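Local coordinates for DUF4973 domain-containing protein (Bacteroides thetaiotaomicron, PDB 4QNI) that is of unknown molecular function but, as a two-domain putative lipoprotein, probably acts as an auxiliary nutrient-binding protein, at residues 24-30 with 162-168; 68-74 with 139-143; 102-107 with 121-126. The contacts are given in a common frame with arbitrary orientation. Residue numbers count along the deposited sequence, not the author numbering.

Interaction 1: 24-30 with 162-168. With EDO (1,2-ethanediol), chain I.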
ATOM      1  N   VAL A  24       8.488  16.890   3.248  1.00 57.41           N
ATOM      2  CA  VAL A  24       9.236  17.878   2.448  1.00 53.31           C
ATOM      3  C   VAL A  24       8.769  17.830   0.981  1.00 54.02           C
ATOM      4  O   VAL A  24       8.804  16.764   0.368  1.00 53.84           O
ATOM      5  CB  VAL A  24      10.775  17.685   2.563  1.00 55.92           C
ATOM      6  CG1 VAL A  24      11.517  18.389   1.450  1.00 53.86           C
ATOM      7  CG2 VAL A  24      11.304  18.134   3.919  1.00 55.98           C
ATOM      8  N   THR A  25       8.339  18.986   0.433  1.00 47.47           N
ATOM      9  CA  THR A  25       7.952  19.166  -0.971  1.00 45.95           C
ATOM     10  C   THR A  25       9.104  19.858  -1.696  1.00 45.51           C
ATOM     11  O   THR A  25       9.577  20.894  -1.253  1.00 42.59           O
ATOM     12  CB  THR A  25       6.651  19.977  -1.107  1.00 51.78           C
ATOM     13  OG1 THR A  25       5.640  19.395  -0.299  1.00 55.69           O
ATOM     14  CG2 THR A  25       6.171  20.073  -2.540  1.00 49.55           C
ATOM     15  N   ASN A  26       9.521  19.295  -2.818  1.00 41.81           N
ATOM     16  CA  ASN A  26      10.596  19.817  -3.628  1.00 40.52           C
ATOM     17  C   ASN A  26      10.022  20.822  -4.614  1.00 46.16           C
ATOM     18  O   ASN A  26       9.092  20.513  -5.342  1.00 47.76           O
ATOM     19  CB  ASN A  26      11.334  18.663  -4.324  1.00 40.40           C
ATOM     20  CG  ASN A  26      12.297  17.887  -3.437  1.00 61.14           C
ATOM     21  OD1 ASN A  26      12.606  18.239  -2.299  1.00 54.39           O
ATOM     22  ND2 ASN A  26      12.817  16.796  -3.947  1.00 58.17           N
ATOM     23  N   ILE A  27      10.540  22.050  -4.591  1.00 42.50           N
ATOM     24  CA  ILE A  27      10.084  23.156  -5.420  1.00 42.44           C
ATOM     25  C   ILE A  27      11.274  23.674  -6.214  1.00 44.65           C
ATOM     26  O   ILE A  27      12.289  24.066  -5.624  1.00 44.18           O
ATOM     27  CB  ILE A  27       9.480  24.246  -4.488  1.00 46.37           C
ATOM     28  CG1 ILE A  27       8.202  23.782  -3.761  1.00 47.22           C
ATOM     29  CG2 ILE A  27       9.299  25.579  -5.169  1.00 49.60           C
ATOM     30  CD1 ILE A  27       7.127  23.286  -4.589  1.00 47.54           C
ATOM     31  N   TYR A  28      11.127  23.739  -7.527  1.00 38.77           N
ATOM     32  CA  TYR A  28      12.169  24.199  -8.426  1.00 38.74           C
ATOM     33  C   TYR A  28      11.826  25.600  -8.873  1.00 41.68           C
ATOM     34  O   TYR A  28      10.743  25.857  -9.403  1.00 42.12           O
ATOM     35  CB  TYR A  28      12.337  23.210  -9.604  1.00 41.38           C
ATOM     36  CG  TYR A  28      13.079  21.951  -9.201  1.00 44.33           C
ATOM     37  CD1 TYR A  28      14.464  21.857  -9.343  1.00 47.81           C
ATOM     38  CD2 TYR A  28      12.400  20.857  -8.654  1.00 44.06           C
ATOM     39  CE1 TYR A  28      15.158  20.708  -8.952  1.00 50.42           C
ATOM     40  CE2 TYR A  28      13.081  19.698  -8.276  1.00 44.60           C
ATOM     41  CZ  TYR A  28      14.463  19.636  -8.406  1.00 58.88           C
ATOM     42  OH  TYR A  28      15.166  18.509  -8.032  1.00 68.44           O
ATOM     43  N   VAL A  29      12.742  26.516  -8.590  1.00 37.09           N
ATOM     44  CA  VAL A  29      12.608  27.955  -8.823  1.00 36.52           C
ATOM     45  C   VAL A  29      13.770  28.407  -9.730  1.00 38.85           C
ATOM     46  O   VAL A  29      14.908  28.085  -9.413  1.00 37.13           O
ATOM     47  CB  VAL A  29      12.611  28.752  -7.471  1.00 38.20           C
ATOM     48  CG1 VAL A  29      12.277  30.219  -7.698  1.00 38.57           C
ATOM     49  CG2 VAL A  29      11.691  28.135  -6.425  1.00 37.21           C
ATOM     50  N   PRO A  30      13.553  29.131 -10.845  1.00 36.40           N
ATOM     51  CA  PRO A  30      14.716  29.539 -11.657  1.00 36.84           C
ATOM     52  C   PRO A  30      15.625  30.420 -10.819  1.00 39.85           C
ATOM     53  O   PRO A  30      15.111  31.211 -10.033  1.00 38.09           O
ATOM     54  CB  PRO A  30      14.110  30.289 -12.856  1.00 39.57           C
ATOM     55  CG  PRO A  30      12.739  30.570 -12.500  1.00 44.68           C
ATOM     56  CD  PRO A  30      12.285  29.621 -11.416  1.00 38.93           C
ATOM     57  N   ILE A 162       6.406  22.406   3.752  1.00 42.24           N
ATOM     58  CA  ILE A 162       7.831  22.385   4.042  1.00 39.73           C
ATOM     59  C   ILE A 162       8.487  22.305   2.673  1.00 39.53           C
ATOM     60  O   ILE A 162       8.511  21.237   2.060  1.00 36.34           O
ATOM     61  CB  ILE A 162       8.201  21.236   5.011  1.00 44.29           C
ATOM     62  CG1 ILE A 162       7.369  21.248   6.320  1.00 46.27           C
ATOM     63  CG2 ILE A 162       9.692  21.192   5.305  1.00 45.20           C
ATOM     64  CD1 ILE A 162       7.193  22.629   7.120  1.00 60.82           C
ATOM     65  N   LEU A 163       8.908  23.478   2.132  1.00 36.36           N
ATOM     66  CA  LEU A 163       9.398  23.543   0.761  1.00 36.48           C
ATOM     67  C   LEU A 163      10.916  23.507   0.627  1.00 39.98           C
ATOM     68  O   LEU A 163      11.606  24.470   0.960  1.00 41.65           O
ATOM     69  CB  LEU A 163       8.839  24.762  -0.014  1.00 36.59           C
ATOM     70  CG  LEU A 163       7.344  25.126   0.173  1.00 40.39           C
ATOM     71  CD1 LEU A 163       7.048  26.532  -0.349  1.00 39.26           C
ATOM     72  CD2 LEU A 163       6.406  24.057  -0.427  1.00 39.86           C
ATOM     73  N   ARG A 164      11.429  22.386   0.107  1.00 35.16           N
ATOM     74  CA  ARG A 164      12.834  22.267  -0.227  1.00 35.57           C
ATOM     75  C   ARG A 164      13.009  23.051  -1.503  1.00 40.35           C
ATOM     76  O   ARG A 164      12.455  22.665  -2.553  1.00 38.92           O
ATOM     77  CB  ARG A 164      13.290  20.803  -0.387  1.00 35.08           C
ATOM     78  CG  ARG A 164      14.739  20.683  -0.868  1.00 38.77           C
ATOM     79  CD  ARG A 164      15.729  20.791   0.276  1.00 32.87           C
ATOM     80  NE  ARG A 164      17.122  20.779  -0.177  1.00 36.02           N
ATOM     81  CZ  ARG A 164      17.888  19.694  -0.283  1.00 40.54           C
ATOM     82  NH1 ARG A 164      17.384  18.491  -0.053  1.00 33.39           N
ATOM     83  NH2 ARG A 164      19.151  19.803  -0.659  1.00 36.14           N
ATOM     84  N   ILE A 165      13.658  24.216  -1.382  1.00 36.88           N
ATOM     85  CA  ILE A 165      13.821  25.084  -2.538  1.00 36.92           C
ATOM     86  C   ILE A 165      15.050  24.732  -3.300  1.00 41.24           C
ATOM     87  O   ILE A 165      16.170  24.765  -2.753  1.00 42.82           O
ATOM     88  CB  ILE A 165      13.858  26.588  -2.143  1.00 40.06           C
ATOM     89  CG1 ILE A 165      12.617  27.003  -1.289  1.00 39.69           C
ATOM     90  CG2 ILE A 165      14.073  27.478  -3.375  1.00 40.29           C
ATOM     91  CD1 ILE A 165      11.305  26.820  -1.922  1.00 34.49           C
ATOM     92  N   PHE A 166      14.854  24.444  -4.575  1.00 35.49           N
ATOM     93  CA  PHE A 166      15.983  24.259  -5.478  1.00 34.87           C
ATOM     94  C   PHE A 166      16.020  25.365  -6.533  1.00 38.37           C
ATOM     95  O   PHE A 166      15.230  25.311  -7.479  1.00 38.50           O
ATOM     96  CB  PHE A 166      15.971  22.894  -6.197  1.00 35.99           C
ATOM     97  CG  PHE A 166      16.249  21.708  -5.322  1.00 37.44           C
ATOM     98  CD1 PHE A 166      17.518  21.502  -4.785  1.00 40.30           C
ATOM     99  CD2 PHE A 166      15.244  20.804  -5.014  1.00 37.13           C
ATOM    100  CE1 PHE A 166      17.771  20.400  -3.961  1.00 40.62           C
ATOM    101  CE2 PHE A 166      15.506  19.702  -4.200  1.00 40.49           C
ATOM    102  CZ  PHE A 166      16.762  19.515  -3.673  1.00 39.06           C
ATOM    103  N   PRO A 167      16.937  26.345  -6.441  1.00 33.74           N
ATOM    104  CA  PRO A 167      17.166  27.214  -7.607  1.00 33.85           C
ATOM    105  C   PRO A 167      17.655  26.361  -8.783  1.00 38.14           C
ATOM    106  O   PRO A 167      18.314  25.333  -8.576  1.00 38.68           O
ATOM    107  CB  PRO A 167      18.298  28.149  -7.157  1.00 34.64           C
ATOM    108  CG  PRO A 167      18.484  27.897  -5.728  1.00 38.38           C
ATOM    109  CD  PRO A 167      17.983  26.542  -5.425  1.00 34.49           C
ATOM    110  N   PHE A 168      17.348  26.747  -9.999  1.00 33.98           N
ATOM    111  CA  PHE A 168      17.911  26.002 -11.112  1.00 33.61           C
ATOM    112  C   PHE A 168      18.443  26.951 -12.148  1.00 38.72           C
ATOM    113  O   PHE A 168      17.851  28.004 -12.369  1.00 39.32           O
ATOM    114  CB  PHE A 168      16.926  24.998 -11.734  1.00 35.21           C
ATOM    115  CG  PHE A 168      15.692  25.561 -12.394  1.00 37.51           C
ATOM    116  CD1 PHE A 168      15.698  25.905 -13.748  1.00 40.36           C
ATOM    117  CD2 PHE A 168      14.497  25.684 -11.684  1.00 38.17           C
ATOM    118  CE1 PHE A 168      14.544  26.410 -14.362  1.00 40.59           C
ATOM    119  CE2 PHE A 168      13.336  26.162 -12.310  1.00 39.85           C
ATOM    120  CZ  PHE A 168      13.366  26.504 -13.643  1.00 39.00           C
TER
HETATM  121  C1  EDO I 407      19.017  31.627 -15.028  1.00 69.34           C
HETATM  122  O1  EDO I 407      20.307  31.100 -15.296  1.00 70.53           O
HETATM  123  C2  EDO I 407      18.141  30.666 -14.176  1.00 66.67           C
HETATM  124  O2  EDO I 407      17.484  29.680 -14.983  1.00 69.14           O
HETATM  125  O   HOH W   1       5.140  19.885   2.333  1.00 48.60           O
HETATM  126  O   HOH W   2      14.731  17.020  -0.411  1.00 54.27           O
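Two parallel beta strands, 24-30 and 162-168, pair in the mixed sheet of a beta-sandwich, in register from T25 with L163 to P30 with F168. Six backbone hydrogen bonds join them, all made by the odd residues of 24-30: T25 N gives to I162 O (2.8 Å), I27 N to R164 O (2.9 Å) and V29 N to F166 O (3.0 Å), while T25 O accepts from R164 N (2.7 Å), I27 O from F166 N (2.8 Å) and V29 O from F168 N (2.8 Å). P30 and P167 lack an amide hydrogen without costing the pair a bond, and P167 CA makes a CA-H...O contact with V29 O at 3.0 Å. One water links T25 OG1 with I162 N; another donates to N26 OD1 and accepts from R164 NH1, while R164 NH2 salt-bridges E225. F168 O takes a weak hydrogen bond from O2 of an ethanediol (3.1 Å), probably from the crystallisation liquor. I27, V29, L163 and I165 fill the interior, facing strands 47-56 and 118-126. On the other face the Y28 and F166 rings lie nearly parallel but slid apart. P30 CA sits over the F168 ring face, 3.8 Å from the centroid.

Interaction 2: 68-74 with 139-143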
ATOM      1  N   VAL A  68      -6.510  34.978   3.529  1.00 58.93           N
ATOM      2  CA  VAL A  68      -5.742  33.859   4.074  1.00 54.85           C
ATOM      3  C   VAL A  68      -4.476  34.409   4.723  1.00 54.15           C
ATOM      4  O   VAL A  68      -3.776  35.231   4.140  1.00 53.60           O
ATOM      5  CB  VAL A  68      -5.438  32.800   2.986  1.00 56.71           C
ATOM      6  CG1 VAL A  68      -4.658  31.615   3.559  1.00 54.62           C
ATOM      7  CG2 VAL A  68      -6.727  32.326   2.323  1.00 57.53           C
ATOM      8  N   HIS A  69      -4.207  33.952   5.934  1.00 48.97           N
ATOM      9  CA  HIS A  69      -3.042  34.319   6.718  1.00 48.82           C
ATOM     10  C   HIS A  69      -2.063  33.170   6.702  1.00 50.44           C
ATOM     11  O   HIS A  69      -2.439  32.030   6.985  1.00 50.57           O
ATOM     12  CB  HIS A  69      -3.455  34.701   8.136  1.00 50.31           C
ATOM     13  CG  HIS A  69      -4.342  35.893   8.139  1.00 55.44           C
ATOM     14  ND1 HIS A  69      -3.835  37.154   8.332  1.00 57.90           N
ATOM     15  CD2 HIS A  69      -5.665  35.987   7.878  1.00 58.73           C
ATOM     16  CE1 HIS A  69      -4.871  37.973   8.243  1.00 58.41           C
ATOM     17  NE2 HIS A  69      -5.988  37.318   7.958  1.00 59.28           N
ATOM     18  N   VAL A  70      -0.825  33.479   6.315  1.00 43.64           N
ATOM     19  CA  VAL A  70       0.279  32.545   6.131  1.00 42.06           C
ATOM     20  C   VAL A  70       1.418  32.977   7.053  1.00 48.11           C
ATOM     21  O   VAL A  70       1.704  34.167   7.149  1.00 49.45           O
ATOM     22  CB  VAL A  70       0.721  32.513   4.623  1.00 43.59           C
ATOM     23  CG1 VAL A  70       2.065  31.817   4.430  1.00 41.73           C
ATOM     24  CG2 VAL A  70      -0.345  31.868   3.732  1.00 43.72           C
ATOM     25  N   ALA A  71       2.077  32.021   7.714  1.00 43.50           N
ATOM     26  CA  ALA A  71       3.184  32.361   8.597  1.00 42.65           C
ATOM     27  C   ALA A  71       4.292  31.326   8.517  1.00 45.04           C
ATOM     28  O   ALA A  71       4.063  30.199   8.076  1.00 43.23           O
ATOM     29  CB  ALA A  71       2.703  32.513  10.041  1.00 42.77           C
ATOM     30  N   HIS A  72       5.499  31.750   8.928  1.00 42.04           N
ATOM     31  CA  HIS A  72       6.699  30.933   9.054  1.00 42.32           C
ATOM     32  C   HIS A  72       6.378  29.825  10.057  1.00 47.75           C
ATOM     33  O   HIS A  72       5.674  30.093  11.024  1.00 48.54           O
ATOM     34  CB  HIS A  72       7.880  31.815   9.522  1.00 43.07           C
ATOM     35  CG  HIS A  72       9.185  31.088   9.621  1.00 45.99           C
ATOM     36  ND1 HIS A  72      10.050  31.293  10.690  1.00 47.86           N
ATOM     37  CD2 HIS A  72       9.736  30.176   8.785  1.00 46.68           C
ATOM     38  CE1 HIS A  72      11.066  30.480  10.495  1.00 46.51           C
ATOM     39  NE2 HIS A  72      10.920  29.783   9.364  1.00 46.49           N
ATOM     40  N   ASP A  73       6.778  28.574   9.769  1.00 43.26           N
ATOM     41  CA  ASP A  73       6.481  27.442  10.642  1.00 42.91           C
ATOM     42  C   ASP A  73       7.778  26.670  10.979  1.00 44.56           C
ATOM     43  O   ASP A  73       7.977  25.539  10.544  1.00 43.34           O
ATOM     44  CB  ASP A  73       5.425  26.526   9.982  1.00 44.28           C
ATOM     45  CG  ASP A  73       4.859  25.436  10.889  1.00 52.71           C
ATOM     46  OD1 ASP A  73       5.265  25.369  12.090  1.00 50.13           O
ATOM     47  OD2 ASP A  73       4.045  24.638  10.404  1.00 58.14           O
ATOM     48  N   ALA A  74       8.642  27.287  11.780  1.00 42.01           N
ATOM     49  CA  ALA A  74       9.907  26.690  12.217  1.00 41.74           C
ATOM     50  C   ALA A  74       9.664  25.436  13.088  1.00 45.69           C
ATOM     51  O   ALA A  74      10.462  24.503  13.038  1.00 44.97           O
ATOM     52  CB  ALA A  74      10.731  27.721  12.968  1.00 42.33           C
ATOM     53  N   PRO A 139       9.746  26.777   5.534  1.00 37.32           N
ATOM     54  CA  PRO A 139       8.565  26.164   6.183  1.00 36.66           C
ATOM     55  C   PRO A 139       7.414  27.172   6.390  1.00 39.71           C
ATOM     56  O   PRO A 139       7.619  28.214   6.988  1.00 39.98           O
ATOM     57  CB  PRO A 139       9.136  25.660   7.506  1.00 38.74           C
ATOM     58  CG  PRO A 139      10.271  26.656   7.855  1.00 42.10           C
ATOM     59  CD  PRO A 139      10.683  27.334   6.540  1.00 38.39           C
ATOM     60  N   LEU A 140       6.204  26.854   5.890  1.00 35.97           N
ATOM     61  CA  LEU A 140       5.034  27.741   5.959  1.00 37.33           C
ATOM     62  C   LEU A 140       3.815  27.033   6.488  1.00 40.80           C
ATOM     63  O   LEU A 140       3.680  25.832   6.323  1.00 41.81           O
ATOM     64  CB  LEU A 140       4.674  28.315   4.551  1.00 38.21           C
ATOM     65  CG  LEU A 140       5.791  29.035   3.781  1.00 43.04           C
ATOM     66  CD1 LEU A 140       5.472  29.118   2.313  1.00 43.16           C
ATOM     67  CD2 LEU A 140       6.034  30.402   4.346  1.00 47.02           C
ATOM     68  N   GLN A 141       2.877  27.796   7.044  1.00 38.50           N
ATOM     69  CA  GLN A 141       1.614  27.255   7.521  1.00 39.38           C
ATOM     70  C   GLN A 141       0.484  28.227   7.257  1.00 45.49           C
ATOM     71  O   GLN A 141       0.702  29.442   7.219  1.00 43.16           O
ATOM     72  CB  GLN A 141       1.691  26.919   9.029  1.00 40.07           C
ATOM     73  CG  GLN A 141       1.976  28.137   9.899  1.00 50.14           C
ATOM     74  CD  GLN A 141       2.086  27.865  11.382  1.00 63.36           C
ATOM     75  OE1 GLN A 141       2.955  28.425  12.070  1.00 57.21           O
ATOM     76  NE2 GLN A 141       1.186  27.055  11.919  1.00 53.25           N
ATOM     77  N   ILE A 142      -0.736  27.678   7.084  1.00 46.48           N
ATOM     78  CA  ILE A 142      -1.972  28.452   7.036  1.00 47.99           C
ATOM     79  C   ILE A 142      -2.302  28.744   8.503  1.00 55.54           C
ATOM     80  O   ILE A 142      -2.338  27.810   9.303  1.00 54.91           O
ATOM     81  CB  ILE A 142      -3.126  27.734   6.305  1.00 51.32           C
ATOM     82  CG1 ILE A 142      -2.791  27.358   4.813  1.00 50.48           C
ATOM     83  CG2 ILE A 142      -4.427  28.528   6.463  1.00 52.86           C
ATOM     84  CD1 ILE A 142      -2.433  28.465   3.848  1.00 53.76           C
ATOM     85  N   VAL A 143      -2.442  30.022   8.870  1.00 55.60           N
ATOM     86  CA  VAL A 143      -2.704  30.429  10.252  1.00 58.04           C
ATOM     87  C   VAL A 143      -4.194  30.296  10.531  1.00 69.16           C
ATOM     88  O   VAL A 143      -5.010  30.723   9.719  1.00 68.87           O
ATOM     89  CB  VAL A 143      -2.176  31.865  10.538  1.00 61.13           C
ATOM     90  CG1 VAL A 143      -2.592  32.362  11.924  1.00 61.19           C
ATOM     91  CG2 VAL A 143      -0.672  31.906  10.397  1.00 59.93           C
TER
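Strands 68-72 and 139-142 run antiparallel, their short axes at 150° and 4.7 Å apart at closest approach. A71 and Q141 form a hydrogen-bonded pair, A71 N to Q141 O at 3.0 Å and Q141 N to A71 O at 2.9 Å, flanked by the non-hydrogen-bonded pairs V70 with I142 and H72 with L140. One more bond lies beyond each of these: V143 N to H69 O (2.8 Å) and D73 N to P139 O (2.9 Å), the latter holding the chain as it leaves the strand. V70 and I142 share a face, where V70 CG2 meets I142 CD1 at 4.0 Å and V68 CG1 reaches I142 CD1 at 3.9 Å. I54 covers V70 and I142 from strand 47-56, and F15 of the second subunit packs on L140 and I142. On the reverse face A71 CB touches V143 CG2 at 3.4 Å. The H72 ring lies beside P139, with its CD2 3.4 Å from P139 O, and its NE2 is hydrogen-bonded to D95. D73 is the N-cap of helix 74-85, and its OD2 also bonds T76 OG1. This is an antiparallel pair within the mixed sheet of a beta-sandwich, with strand 66-72 passing through D73 into the capped helix.

Interaction 3: 102-107 with 121-126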
ATOM      1  N   ALA A 102      17.847  36.778   4.153  1.00 50.37           N
ATOM      2  CA  ALA A 102      17.313  37.592   3.076  1.00 51.04           C
ATOM      3  C   ALA A 102      17.193  36.769   1.785  1.00 48.16           C
ATOM      4  O   ALA A 102      17.286  37.312   0.688  1.00 44.22           O
ATOM      5  CB  ALA A 102      18.200  38.817   2.878  1.00 53.69           C
ATOM      6  N   TYR A 103      16.931  35.453   1.943  1.00 42.39           N
ATOM      7  CA  TYR A 103      16.785  34.553   0.818  1.00 40.49           C
ATOM      8  C   TYR A 103      15.387  34.584   0.284  1.00 43.68           C
ATOM      9  O   TYR A 103      15.210  34.550  -0.921  1.00 44.10           O
ATOM     10  CB  TYR A 103      17.164  33.125   1.215  1.00 40.03           C
ATOM     11  CG  TYR A 103      18.644  32.919   1.440  1.00 39.77           C
ATOM     12  CD1 TYR A 103      19.582  33.388   0.523  1.00 40.36           C
ATOM     13  CD2 TYR A 103      19.111  32.232   2.560  1.00 40.33           C
ATOM     14  CE1 TYR A 103      20.947  33.193   0.721  1.00 40.93           C
ATOM     15  CE2 TYR A 103      20.475  32.002   2.751  1.00 41.24           C
ATOM     16  CZ  TYR A 103      21.387  32.477   1.823  1.00 46.47           C
ATOM     17  OH  TYR A 103      22.731  32.288   2.020  1.00 49.53           O
ATOM     18  N   ALA A 104      14.396  34.689   1.170  1.00 39.88           N
ATOM     19  CA  ALA A 104      13.007  34.611   0.801  1.00 39.12           C
ATOM     20  C   ALA A 104      12.133  35.614   1.520  1.00 44.79           C
ATOM     21  O   ALA A 104      12.322  35.880   2.703  1.00 44.98           O
ATOM     22  CB  ALA A 104      12.504  33.215   1.126  1.00 39.05           C
ATOM     23  N   SER A 105      11.120  36.097   0.820  1.00 41.73           N
ATOM     24  CA  SER A 105      10.069  36.935   1.362  1.00 42.76           C
ATOM     25  C   SER A 105       8.736  36.479   0.747  1.00 49.25           C
ATOM     26  O   SER A 105       8.720  35.867  -0.331  1.00 49.16           O
ATOM     27  CB  SER A 105      10.345  38.407   1.096  1.00 46.65           C
ATOM     28  OG  SER A 105      10.260  38.667  -0.292  1.00 64.98           O
ATOM     29  N   TYR A 106       7.634  36.756   1.434  1.00 46.34           N
ATOM     30  CA  TYR A 106       6.286  36.413   0.987  1.00 47.33           C
ATOM     31  C   TYR A 106       5.260  37.279   1.751  1.00 52.99           C
ATOM     32  O   TYR A 106       5.535  37.695   2.890  1.00 51.07           O
ATOM     33  CB  TYR A 106       5.980  34.888   1.179  1.00 47.85           C
ATOM     34  CG  TYR A 106       6.291  34.376   2.573  1.00 49.05           C
ATOM     35  CD1 TYR A 106       7.573  33.961   2.913  1.00 50.79           C
ATOM     36  CD2 TYR A 106       5.316  34.366   3.569  1.00 49.29           C
ATOM     37  CE1 TYR A 106       7.892  33.600   4.221  1.00 52.06           C
ATOM     38  CE2 TYR A 106       5.616  33.976   4.875  1.00 48.93           C
ATOM     39  CZ  TYR A 106       6.909  33.607   5.197  1.00 57.35           C
ATOM     40  OH  TYR A 106       7.221  33.235   6.481  1.00 61.09           O
ATOM     41  N   PRO A 107       4.060  37.538   1.185  1.00 50.24           N
ATOM     42  CA  PRO A 107       3.062  38.273   1.971  1.00 51.45           C
ATOM     43  C   PRO A 107       2.580  37.418   3.136  1.00 55.63           C
ATOM     44  O   PRO A 107       2.560  36.192   3.023  1.00 53.89           O
ATOM     45  CB  PRO A 107       1.939  38.563   0.978  1.00 54.03           C
ATOM     46  CG  PRO A 107       2.124  37.610  -0.125  1.00 57.54           C
ATOM     47  CD  PRO A 107       3.538  37.129  -0.135  1.00 51.55           C
ATOM     48  N   LEU A 121       0.276  32.589  -3.720  1.00 46.21           N
ATOM     49  CA  LEU A 121       1.153  33.262  -2.778  1.00 44.82           C
ATOM     50  C   LEU A 121       2.490  33.522  -3.498  1.00 46.29           C
ATOM     51  O   LEU A 121       3.196  32.568  -3.831  1.00 43.97           O
ATOM     52  CB  LEU A 121       1.323  32.403  -1.508  1.00 43.51           C
ATOM     53  CG  LEU A 121       2.115  33.060  -0.379  1.00 46.67           C
ATOM     54  CD1 LEU A 121       1.264  34.036   0.390  1.00 46.20           C
ATOM     55  CD2 LEU A 121       2.685  32.030   0.540  1.00 47.72           C
ATOM     56  N   ASP A 122       2.808  34.792  -3.781  1.00 43.46           N
ATOM     57  CA  ASP A 122       4.022  35.129  -4.524  1.00 43.67           C
ATOM     58  C   ASP A 122       5.275  35.134  -3.642  1.00 47.13           C
ATOM     59  O   ASP A 122       5.563  36.104  -2.944  1.00 49.25           O
ATOM     60  CB  ASP A 122       3.874  36.483  -5.262  1.00 47.56           C
ATOM     61  CG  ASP A 122       4.922  36.734  -6.361  1.00 69.55           C
ATOM     62  OD1 ASP A 122       5.633  35.756  -6.769  1.00 65.02           O
ATOM     63  OD2 ASP A 122       4.999  37.884  -6.852  1.00 87.53           O
ATOM     64  N   LEU A 123       6.050  34.066  -3.708  1.00 40.83           N
ATOM     65  CA  LEU A 123       7.297  33.974  -2.943  1.00 38.59           C
ATOM     66  C   LEU A 123       8.390  34.705  -3.720  1.00 41.01           C
ATOM     67  O   LEU A 123       8.530  34.429  -4.911  1.00 40.10           O
ATOM     68  CB  LEU A 123       7.691  32.483  -2.742  1.00 36.75           C
ATOM     69  CG  LEU A 123       6.627  31.505  -2.257  1.00 38.75           C
ATOM     70  CD1 LEU A 123       7.167  30.061  -2.270  1.00 35.58           C
ATOM     71  CD2 LEU A 123       6.122  31.890  -0.861  1.00 41.09           C
ATOM     72  N   LYS A 124       9.148  35.635  -3.081  1.00 36.74           N
ATOM     73  CA  LYS A 124      10.242  36.344  -3.753  1.00 35.82           C
ATOM     74  C   LYS A 124      11.537  35.790  -3.227  1.00 40.64           C
ATOM     75  O   LYS A 124      11.619  35.452  -2.047  1.00 40.84           O
ATOM     76  CB  LYS A 124      10.165  37.862  -3.597  1.00 38.85           C
ATOM     77  CG  LYS A 124       8.834  38.493  -4.045  1.00 46.65           C
ATOM     78  CD  LYS A 124       8.585  38.432  -5.556  1.00 53.16           C
ATOM     79  CE  LYS A 124       7.733  39.605  -5.991  1.00 63.21           C
ATOM     80  NZ  LYS A 124       7.208  39.436  -7.369  1.00 73.15           N
ATOM     81  N   PHE A 125      12.522  35.620  -4.107  1.00 36.98           N
ATOM     82  CA  PHE A 125      13.778  35.011  -3.726  1.00 36.46           C
ATOM     83  C   PHE A 125      14.976  35.807  -4.188  1.00 42.88           C
ATOM     84  O   PHE A 125      14.980  36.401  -5.268  1.00 40.31           O
ATOM     85  CB  PHE A 125      13.903  33.587  -4.301  1.00 36.78           C
ATOM     86  CG  PHE A 125      12.913  32.595  -3.763  1.00 37.06           C
ATOM     87  CD1 PHE A 125      13.133  31.961  -2.546  1.00 37.07           C
ATOM     88  CD2 PHE A 125      11.783  32.250  -4.498  1.00 38.25           C
ATOM     89  CE1 PHE A 125      12.233  31.014  -2.063  1.00 36.72           C
ATOM     90  CE2 PHE A 125      10.877  31.300  -4.011  1.00 39.24           C
ATOM     91  CZ  PHE A 125      11.087  30.720  -2.782  1.00 36.82           C
ATOM     92  N   ASP A 126      16.022  35.757  -3.352  1.00 41.01           N
ATOM     93  CA  ASP A 126      17.327  36.338  -3.595  1.00 40.68           C
ATOM     94  C   ASP A 126      18.305  35.229  -3.289  1.00 42.53           C
ATOM     95  O   ASP A 126      18.584  34.950  -2.118  1.00 41.37           O
ATOM     96  CB  ASP A 126      17.566  37.608  -2.764  1.00 42.84           C
ATOM     97  CG  ASP A 126      18.819  38.357  -3.184  1.00 48.76           C
ATOM     98  OD1 ASP A 126      19.591  37.814  -4.005  1.00 48.18           O
ATOM     99  OD2 ASP A 126      19.019  39.489  -2.707  1.00 56.54           O
TER
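Y106 lays its CB against L123 CD2 at 3.6 Å, while its ring leads away from 121-126 and packs on H72 and L140 of the facing sheet. Beside it P107 CG packs on L121 CD1 at 3.7 Å, and A104 CB rests 3.9 Å from F125 CE1. F125 itself points inward, stacked with F127 and touching Y50 and I165. These contacts follow from a short antiparallel pairing in which S105 and K124 form the hydrogen-bonded pair: S105 N gives to K124 O at 3.0 Å and K124 N to S105 O at 2.8 Å. A104 with F125 is the adjoining non-hydrogen-bonded pair, and beyond it D126 N donates to Y103 O at 2.8 Å. On the outer face S105 OG lies 3.4 Å from K124 CB. K124 NZ runs back along its own strand to a salt bridge with D122 OD2 at 2.7 Å, and E42 gives the same ammonium a second carboxylate. D126 turns its charge to R128, and the Y103 ring meets W136 edge-to-face. Strand 104-105 is thus a short outermost strand of a three-stranded antiparallel sheet, paired on 118-126, whose other edge bonds to 47-56: one layer of a beta-sandwich, with apolar residues inside and charged ones outside.

In the fold
All three contacts belong to the N-terminal beta-sandwich. Interactions 1 and 2 lie in its mixed sheet, where strands 160-168 and 135-142 are neighbours; interaction 3 is in the facing three-stranded sheet. Centres of interactions 1 and 2 are 17 Å apart, and interaction 3 is about 13 Å from each. Along the chain they nest: 3 inside the loop closed by 2, and 2 inside that closed by 1. The layers meet through V29 and I165 on F125, L163 on L123, V70 on L121 and L140 on Y106. Strand 160-168, which leads on toward the C-terminal sheet, is therefore built into the first domain, its partner 24-30 coming from near the chain's start.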